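Local coordinates for Ctr9 protein (PDB 6AF0), which is a subunit of the Paf1 transcription elongation complex, probably serving as its TPR-rich scaffold and helping it to bind RNA polymerase II, at residues 450-455 / 480-485; 264-269 / 299-304. One frame throughout, in Å; residues are numbered along the deposited sequence.

Both contacts lie in the helical array that makes up most of this chain, a large part of a longer protein, and each joins two helices that follow one another in sequence. Contact 2 is complete in the sequence before contact 1 begins, so they are separate local pairings in series. Their centres are 50 Å apart and their nearest atoms about 36 Å, so they do not touch. Contact 1 sits about 7 Å from the centre of the chain, contact 2 about 43 Å from it. Contact 1 is partly buried and apolar; contact 2 is a more nearly antiparallel (157° against 134°), buried contact with a serine in it. At both, other protein chains of the assembly approach neighbouring residues of the same segments.

Contact 1: residues 450-455 / 480-485; sequences KAISLL and ARLYES
Ile-452 and Leu-482 face each other where helix 445-463 packs on the next helix, 473-484, the short axes passing 10.2 Å apart with their directions 134° from one another. As in TPR-type helical arrays, consecutive helices fold back on one another, although here the crossing is well short of antiparallel. No hydrogen bond links the two segments, and the joint is made by side chains.

Ile-452 does most of the work on its helix. Its CG1 lies 3.7 Å from Leu-482 CB, and the two side chains run past each other in opposite directions. Leu-482 has CG beside its own backbone N (chi1 -69°), and its CD1 ends 3.7 Å from Ala-451 CB and 3.8 Å from Ile-452 CG1. The same methyl is more loosely met by Leu-455 CD1, at 4.4 Å, so Leu-482 CD1 is touched by Ala-451, Ile-452 and, at longer range, Leu-455. Leu-455 also packs on Val-475 and Leu-479, and Phe-433 of helix 418-435 touches Leu-482, which brings a third helix to the joint.

Tyr-483 starts off to one side, and only its long ring spans the gap. The ring is oblique to Ile-452, and the tyrosine side chain also touches Lys-490 and Ala-491 of helix 488-504. Beyond the contact, Glu-484 OE1 forms a salt bridge to a basic side chain of another protein chain. The CG2 branch of Ile-452, anti to the backbone N, is what meets the phenol end: it lies 3.6 Å from Tyr-483 CZ and 3.3 Å from Tyr-483 OH.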
ATOM      1  N   LYS A 450       4.458   4.396   4.178  1.00 97.33           N
ATOM      2  CA  LYS A 450       3.755   3.126   4.416  1.00 98.54           C
ATOM      3  C   LYS A 450       2.565   2.983   3.455  1.00 95.55           C
ATOM      4  O   LYS A 450       2.402   1.948   2.817  1.00 96.76           O
ATOM      5  CB  LYS A 450       3.273   3.001   5.873  1.00 96.73           C
ATOM      6  CG  LYS A 450       4.382   2.828   6.894  1.00 97.90           C
ATOM      7  CD  LYS A 450       3.856   2.837   8.320  1.00105.79           C
ATOM      8  CE  LYS A 450       4.996   2.994   9.326  1.00114.42           C
ATOM      9  NZ  LYS A 450       5.963   1.858   9.271  1.00117.37           N
ATOM     10  N   ALA A 451       1.751   4.028   3.341  1.00 86.83           N
ATOM     11  CA  ALA A 451       0.611   3.997   2.440  1.00 84.35           C
ATOM     12  C   ALA A 451       1.066   3.772   0.996  1.00 85.82           C
ATOM     13  O   ALA A 451       0.612   2.851   0.325  1.00105.30           O
ATOM     14  CB  ALA A 451      -0.195   5.279   2.561  1.00 82.36           C
ATOM     15  N   ILE A 452       1.989   4.595   0.528  1.00 87.40           N
ATOM     16  CA  ILE A 452       2.480   4.492  -0.848  1.00 86.34           C
ATOM     17  C   ILE A 452       2.945   3.073  -1.163  1.00 84.76           C
ATOM     18  O   ILE A 452       2.508   2.487  -2.148  1.00 85.86           O
ATOM     19  CB  ILE A 452       3.618   5.494  -1.111  1.00 86.94           C
ATOM     20  CG1 ILE A 452       3.051   6.918  -1.120  1.00 91.04           C
ATOM     21  CG2 ILE A 452       4.317   5.206  -2.430  1.00 81.65           C
ATOM     22  CD1 ILE A 452       4.113   7.995  -1.194  1.00 98.49           C
ATOM     23  N   SER A 453       3.819   2.532  -0.323  1.00 84.38           N
ATOM     24  CA  SER A 453       4.319   1.154  -0.482  1.00 86.81           C
ATOM     25  C   SER A 453       3.219   0.093  -0.534  1.00 86.48           C
ATOM     26  O   SER A 453       3.281  -0.837  -1.345  1.00 84.57           O
ATOM     27  CB  SER A 453       5.256   0.803   0.663  1.00 90.82           C
ATOM     28  OG  SER A 453       4.748   1.301   1.883  1.00103.76           O
ATOM     29  N   LEU A 454       2.228   0.230   0.342  1.00 86.76           N
ATOM     30  CA  LEU A 454       1.102  -0.699   0.387  1.00 91.73           C
ATOM     31  C   LEU A 454       0.274  -0.698  -0.884  1.00 93.89           C
ATOM     32  O   LEU A 454      -0.062  -1.753  -1.410  1.00107.48           O
ATOM     33  CB  LEU A 454       0.192  -0.409   1.588  1.00 92.75           C
ATOM     34  CG  LEU A 454       0.756  -0.820   2.959  1.00 94.59           C
ATOM     35  CD1 LEU A 454      -0.318  -0.859   4.038  1.00 87.55           C
ATOM     36  CD2 LEU A 454       1.457  -2.170   2.889  1.00 95.65           C
ATOM     37  N   LEU A 455      -0.039   0.484  -1.385  1.00 90.61           N
ATOM     38  CA  LEU A 455      -0.859   0.603  -2.589  1.00 88.61           C
ATOM     39  C   LEU A 455      -0.063   0.316  -3.888  1.00 88.01           C
ATOM     40  O   LEU A 455      -0.648   0.017  -4.919  1.00 89.02           O
ATOM     41  CB  LEU A 455      -1.522   1.982  -2.607  1.00 85.54           C
ATOM     42  CG  LEU A 455      -2.288   2.354  -1.310  1.00 82.46           C
ATOM     43  CD1 LEU A 455      -3.017   3.674  -1.384  1.00 78.16           C
ATOM     44  CD2 LEU A 455      -3.296   1.301  -0.912  1.00 86.74           C
ATOM     45  N   ALA A 480      -2.579   8.969  -6.084  1.00 80.92           N
ATOM     46  CA  ALA A 480      -2.288  10.160  -6.873  1.00 84.34           C
ATOM     47  C   ALA A 480      -2.040  11.337  -5.971  1.00 85.17           C
ATOM     48  O   ALA A 480      -1.097  12.092  -6.176  1.00 89.08           O
ATOM     49  CB  ALA A 480      -3.433  10.472  -7.815  1.00 86.25           C
ATOM     50  N   ARG A 481      -2.898  11.485  -4.969  1.00 83.04           N
ATOM     51  CA  ARG A 481      -2.725  12.528  -3.990  1.00 78.76           C
ATOM     52  C   ARG A 481      -1.436  12.325  -3.165  1.00 80.21           C
ATOM     53  O   ARG A 481      -0.755  13.285  -2.856  1.00 80.32           O
ATOM     54  CB  ARG A 481      -3.966  12.652  -3.114  1.00 74.39           C
ATOM     55  CG  ARG A 481      -3.751  13.644  -1.999  1.00 87.64           C
ATOM     56  CD  ARG A 481      -5.023  14.186  -1.375  1.00 87.12           C
ATOM     57  NE  ARG A 481      -4.653  15.062  -0.267  1.00 87.60           N
ATOM     58  CZ  ARG A 481      -5.519  15.695   0.503  1.00 87.48           C
ATOM     59  NH1 ARG A 481      -6.815  15.547   0.276  1.00 77.21           N
ATOM     60  NH2 ARG A 481      -5.086  16.468   1.505  1.00100.25           N
ATOM     61  N   LEU A 482      -1.090  11.084  -2.824  1.00 83.45           N
ATOM     62  CA  LEU A 482       0.125  10.823  -2.026  1.00 76.62           C
ATOM     63  C   LEU A 482       1.331  11.299  -2.776  1.00 75.25           C
ATOM     64  O   LEU A 482       2.178  11.996  -2.238  1.00 80.22           O
ATOM     65  CB  LEU A 482       0.289   9.335  -1.681  1.00 76.17           C
ATOM     66  CG  LEU A 482      -0.754   8.793  -0.683  1.00 87.49           C
ATOM     67  CD1 LEU A 482      -0.682   7.276  -0.530  1.00 93.20           C
ATOM     68  CD2 LEU A 482      -0.635   9.454   0.680  1.00 84.18           C
ATOM     69  N   TYR A 483       1.384  10.930  -4.040  1.00 79.64           N
ATOM     70  CA  TYR A 483       2.510  11.244  -4.876  1.00 78.05           C
ATOM     71  C   TYR A 483       2.565  12.737  -5.205  1.00 81.47           C
ATOM     72  O   TYR A 483       3.650  13.306  -5.372  1.00 90.57           O
ATOM     73  CB  TYR A 483       2.423  10.409  -6.144  1.00 82.52           C
ATOM     74  CG  TYR A 483       2.960   9.013  -6.006  1.00 85.91           C
ATOM     75  CD1 TYR A 483       4.192   8.775  -5.400  1.00 91.05           C
ATOM     76  CD2 TYR A 483       2.273   7.932  -6.534  1.00 95.23           C
ATOM     77  CE1 TYR A 483       4.704   7.493  -5.294  1.00 97.23           C
ATOM     78  CE2 TYR A 483       2.784   6.642  -6.439  1.00101.31           C
ATOM     79  CZ  TYR A 483       3.997   6.427  -5.822  1.00100.16           C
ATOM     80  OH  TYR A 483       4.495   5.145  -5.731  1.00105.26           O
ATOM     81  N   GLU A 484       1.393  13.356  -5.283  1.00 80.30           N
ATOM     82  CA  GLU A 484       1.233  14.791  -5.645  1.00 87.07           C
ATOM     83  C   GLU A 484       2.313  15.763  -5.129  1.00 88.52           C
ATOM     84  O   GLU A 484       2.886  16.539  -5.882  1.00 86.69           O
ATOM     85  CB  GLU A 484      -0.157  15.260  -5.187  1.00 80.57           C
ATOM     86  CG  GLU A 484      -0.363  16.748  -5.022  1.00 78.04           C
ATOM     87  CD  GLU A 484      -1.577  17.035  -4.150  1.00 81.57           C
ATOM     88  OE1 GLU A 484      -2.664  16.491  -4.418  1.00 77.66           O
ATOM     89  OE2 GLU A 484      -1.458  17.803  -3.178  1.00 82.74           O
ATOM     90  N   SER A 485       2.595  15.711  -3.840  1.00 95.31           N
ATOM     91  CA  SER A 485       3.405  16.748  -3.220  1.00 92.82           C
ATOM     92  C   SER A 485       4.848  16.755  -3.743  1.00 88.97           C
ATOM     93  O   SER A 485       5.362  17.797  -4.071  1.00 98.19           O
ATOM     94  CB  SER A 485       3.361  16.617  -1.694  1.00 96.76           C
ATOM     95  OG  SER A 485       3.834  15.356  -1.274  1.00104.72           O
TER

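Contact 2: residues 264-269 / 299-304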
ATOM      1  N   HIS A 264     -22.366 -38.802   4.754  1.00 63.01           N
ATOM      2  CA  HIS A 264     -21.048 -38.159   4.649  1.00 60.61           C
ATOM      3  C   HIS A 264     -20.544 -38.077   3.192  1.00 64.13           C
ATOM      4  O   HIS A 264     -19.986 -37.065   2.777  1.00 76.60           O
ATOM      5  CB  HIS A 264     -20.029 -38.873   5.534  1.00 55.73           C
ATOM      6  CG  HIS A 264     -20.242 -38.666   7.002  1.00 58.57           C
ATOM      7  ND1 HIS A 264     -21.160 -39.389   7.723  1.00 65.33           N
ATOM      8  CD2 HIS A 264     -19.654 -37.824   7.888  1.00 61.83           C
ATOM      9  CE1 HIS A 264     -21.132 -39.004   8.989  1.00 63.15           C
ATOM     10  NE2 HIS A 264     -20.226 -38.057   9.120  1.00 56.74           N
ATOM     11  N   ALA A 265     -20.739 -39.131   2.410  1.00 61.96           N
ATOM     12  CA  ALA A 265     -20.330 -39.105   0.998  1.00 63.00           C
ATOM     13  C   ALA A 265     -21.014 -37.984   0.228  1.00 60.46           C
ATOM     14  O   ALA A 265     -20.415 -37.355  -0.642  1.00 62.94           O
ATOM     15  CB  ALA A 265     -20.609 -40.442   0.318  1.00 60.98           C
ATOM     16  N   ASN A 266     -22.283 -37.757   0.524  1.00 58.89           N
ATOM     17  CA  ASN A 266     -23.001 -36.670  -0.118  1.00 61.49           C
ATOM     18  C   ASN A 266     -22.324 -35.297   0.133  1.00 59.95           C
ATOM     19  O   ASN A 266     -22.046 -34.543  -0.806  1.00 62.12           O
ATOM     20  CB  ASN A 266     -24.459 -36.662   0.349  1.00 60.44           C
ATOM     21  CG  ASN A 266     -25.300 -37.776  -0.273  1.00 58.63           C
ATOM     22  OD1 ASN A 266     -25.817 -38.642   0.437  1.00 61.55           O
ATOM     23  ND2 ASN A 266     -25.476 -37.739  -1.595  1.00 53.91           N
ATOM     24  N   ILE A 267     -22.047 -34.991   1.392  1.00 55.41           N
ATOM     25  CA  ILE A 267     -21.413 -33.727   1.736  1.00 61.75           C
ATOM     26  C   ILE A 267     -20.101 -33.576   0.996  1.00 59.24           C
ATOM     27  O   ILE A 267     -19.848 -32.546   0.347  1.00 61.29           O
ATOM     28  CB  ILE A 267     -21.142 -33.603   3.248  1.00 70.21           C
ATOM     29  CG1 ILE A 267     -22.437 -33.606   4.024  1.00 83.65           C
ATOM     30  CG2 ILE A 267     -20.487 -32.272   3.566  1.00 75.24           C
ATOM     31  CD1 ILE A 267     -23.398 -32.518   3.572  1.00 95.49           C
ATOM     32  N   LEU A 268     -19.283 -34.613   1.098  1.00 50.34           N
ATOM     33  CA  LEU A 268     -17.951 -34.578   0.555  1.00 50.25           C
ATOM     34  C   LEU A 268     -17.981 -34.304  -0.952  1.00 50.41           C
ATOM     35  O   LEU A 268     -17.158 -33.549  -1.459  1.00 55.49           O
ATOM     36  CB  LEU A 268     -17.239 -35.888   0.876  1.00 51.96           C
ATOM     37  CG  LEU A 268     -16.972 -36.137   2.353  1.00 50.61           C
ATOM     38  CD1 LEU A 268     -16.370 -37.518   2.595  1.00 57.23           C
ATOM     39  CD2 LEU A 268     -16.036 -35.069   2.861  1.00 47.26           C
ATOM     40  N   LEU A 269     -18.955 -34.891  -1.643  1.00 50.88           N
ATOM     41  CA  LEU A 269     -19.148 -34.674  -3.072  1.00 52.20           C
ATOM     42  C   LEU A 269     -19.602 -33.257  -3.355  1.00 54.98           C
ATOM     43  O   LEU A 269     -19.042 -32.601  -4.231  1.00 60.69           O
ATOM     44  CB  LEU A 269     -20.156 -35.663  -3.632  1.00 54.50           C
ATOM     45  CG  LEU A 269     -20.150 -35.927  -5.140  1.00 52.98           C
ATOM     46  CD1 LEU A 269     -18.781 -36.277  -5.688  1.00 52.62           C
ATOM     47  CD2 LEU A 269     -21.095 -37.088  -5.365  1.00 58.04           C
ATOM     48  N   THR A 299     -25.913 -31.439  -0.663  1.00 57.99           N
ATOM     49  CA  THR A 299     -25.850 -30.982   0.688  1.00 59.80           C
ATOM     50  C   THR A 299     -27.223 -31.050   1.281  1.00 63.90           C
ATOM     51  O   THR A 299     -27.385 -31.392   2.447  1.00 65.17           O
ATOM     52  CB  THR A 299     -25.306 -29.550   0.766  1.00 63.80           C
ATOM     53  OG1 THR A 299     -24.108 -29.422  -0.037  1.00 54.15           O
ATOM     54  CG2 THR A 299     -25.017 -29.190   2.205  1.00 63.46           C
ATOM     55  N   GLN A 300     -28.221 -30.703   0.483  1.00 71.14           N
ATOM     56  CA  GLN A 300     -29.585 -30.869   0.931  1.00 77.93           C
ATOM     57  C   GLN A 300     -29.852 -32.351   1.178  1.00 74.15           C
ATOM     58  O   GLN A 300     -30.412 -32.703   2.212  1.00 72.38           O
ATOM     59  CB  GLN A 300     -30.565 -30.280  -0.084  1.00 79.95           C
ATOM     60  CG  GLN A 300     -32.015 -30.441   0.325  1.00 85.75           C
ATOM     61  CD  GLN A 300     -32.804 -29.187   0.100  1.00 79.67           C
ATOM     62  OE1 GLN A 300     -32.852 -28.672  -1.014  1.00 76.96           O
ATOM     63  NE2 GLN A 300     -33.427 -28.684   1.158  1.00 79.91           N
ATOM     64  N   LYS A 301     -29.423 -33.202   0.242  1.00 76.41           N
ATOM     65  CA  LYS A 301     -29.702 -34.630   0.324  1.00 81.67           C
ATOM     66  C   LYS A 301     -29.143 -35.108   1.623  1.00 74.38           C
ATOM     67  O   LYS A 301     -29.838 -35.743   2.415  1.00 79.53           O
ATOM     68  CB  LYS A 301     -29.088 -35.417  -0.841  1.00 91.22           C
ATOM     69  CG  LYS A 301     -29.658 -36.833  -1.021  1.00 96.97           C
ATOM     70  CD  LYS A 301     -29.689 -37.245  -2.496  1.00110.60           C
ATOM     71  CE  LYS A 301     -30.734 -36.477  -3.326  1.00111.86           C
ATOM     72  NZ  LYS A 301     -32.022 -37.222  -3.453  1.00116.36           N
ATOM     73  N   SER A 302     -27.893 -34.749   1.864  1.00 68.05           N
ATOM     74  CA  SER A 302     -27.228 -35.168   3.084  1.00 70.69           C
ATOM     75  C   SER A 302     -27.850 -34.601   4.371  1.00 71.51           C
ATOM     76  O   SER A 302     -27.755 -35.208   5.446  1.00 68.07           O
ATOM     77  CB  SER A 302     -25.763 -34.798   3.026  1.00 68.80           C
ATOM     78  OG  SER A 302     -25.225 -34.806   4.335  1.00 76.50           O
ATOM     79  N   PHE A 303     -28.465 -33.431   4.248  1.00 82.16           N
ATOM     80  CA  PHE A 303     -29.133 -32.754   5.367  1.00 83.03           C
ATOM     81  C   PHE A 303     -30.467 -33.369   5.768  1.00 79.45           C
ATOM     82  O   PHE A 303     -30.804 -33.377   6.955  1.00 77.37           O
ATOM     83  CB  PHE A 303     -29.389 -31.287   5.032  1.00 88.73           C
ATOM     84  CG  PHE A 303     -29.914 -30.503   6.197  1.00 88.69           C
ATOM     85  CD1 PHE A 303     -31.229 -30.061   6.227  1.00 83.08           C
ATOM     86  CD2 PHE A 303     -29.090 -30.249   7.290  1.00 84.18           C
ATOM     87  CE1 PHE A 303     -31.699 -29.361   7.318  1.00 84.95           C
ATOM     88  CE2 PHE A 303     -29.555 -29.544   8.381  1.00 83.67           C
ATOM     89  CZ  PHE A 303     -30.863 -29.102   8.398  1.00 83.39           C
ATOM     90  N   LYS A 304     -31.230 -33.829   4.776  1.00 73.60           N
ATOM     91  CA  LYS A 304     -32.411 -34.655   5.015  1.00 79.22           C
ATOM     92  C   LYS A 304     -32.114 -35.930   5.829  1.00 74.35           C
ATOM     93  O   LYS A 304     -32.934 -36.358   6.621  1.00 67.82           O
ATOM     94  CB  LYS A 304     -33.045 -35.060   3.691  1.00 85.22           C
ATOM     95  CG  LYS A 304     -33.571 -33.888   2.903  1.00 91.28           C
ATOM     96  CD  LYS A 304     -34.400 -34.346   1.717  1.00105.03           C
ATOM     97  CE  LYS A 304     -35.543 -33.372   1.445  1.00110.49           C
ATOM     98  NZ  LYS A 304     -35.073 -31.991   1.125  1.00106.60           N
TER
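Ser-302 fits between Asn-266 and Ile-267, two neighbours on the preceding helix, and its CB touches both residues. The segments belong to consecutive helices, 263-279 and 285-305, which form a helical hairpin of the kind that builds TPR-type arrays. They run nearly antiparallel, at 157°, with the short axes 8.0 Å apart, an approach close enough that the small Ser-302 and the CB of Asn-266 meet directly. Thr-299 CA faces Ile-267 CA at 5.3 Å.

From Asn-266 it is CB that touches, 3.5 Å from Ser-302 CB, and each of these two carbons points across the gap. Ile-267 arrives differently. Its CA–CB bond is not aimed at the other helix, but CG1 stands beside the backbone N and chi2 (-56°) folds CD1 back beside CA instead of extending it. The bent branch thereby reaches the second helix, with CD1 3.9 Å from Thr-299 CG2 and about 3.3 Å from Ser-302 CB. Thr-299 offers that methyl because CG2 is anti to its own backbone N, while OG1 sits beside the backbone N and is hydrogen-bonded to Ala-294 O, one turn or so earlier in its helix.

Ser-302 OG is close to the same isoleucine branch, but its polar partners lie outside both segments: Lys-263 O at the start of the first helix and Thr-312 OG1. The buried hydroxyl is therefore satisfied. At the margin, the CG of Lys-301 skirts Asn-266 while the rest of that lysine leads away.

Helix 310-322 closes one flank of the pair, with Leu-311 and Thr-312 on Ile-267 and Phe-316 on Thr-299, whereas Leu-256 of helix 245-258 packs against Asn-266.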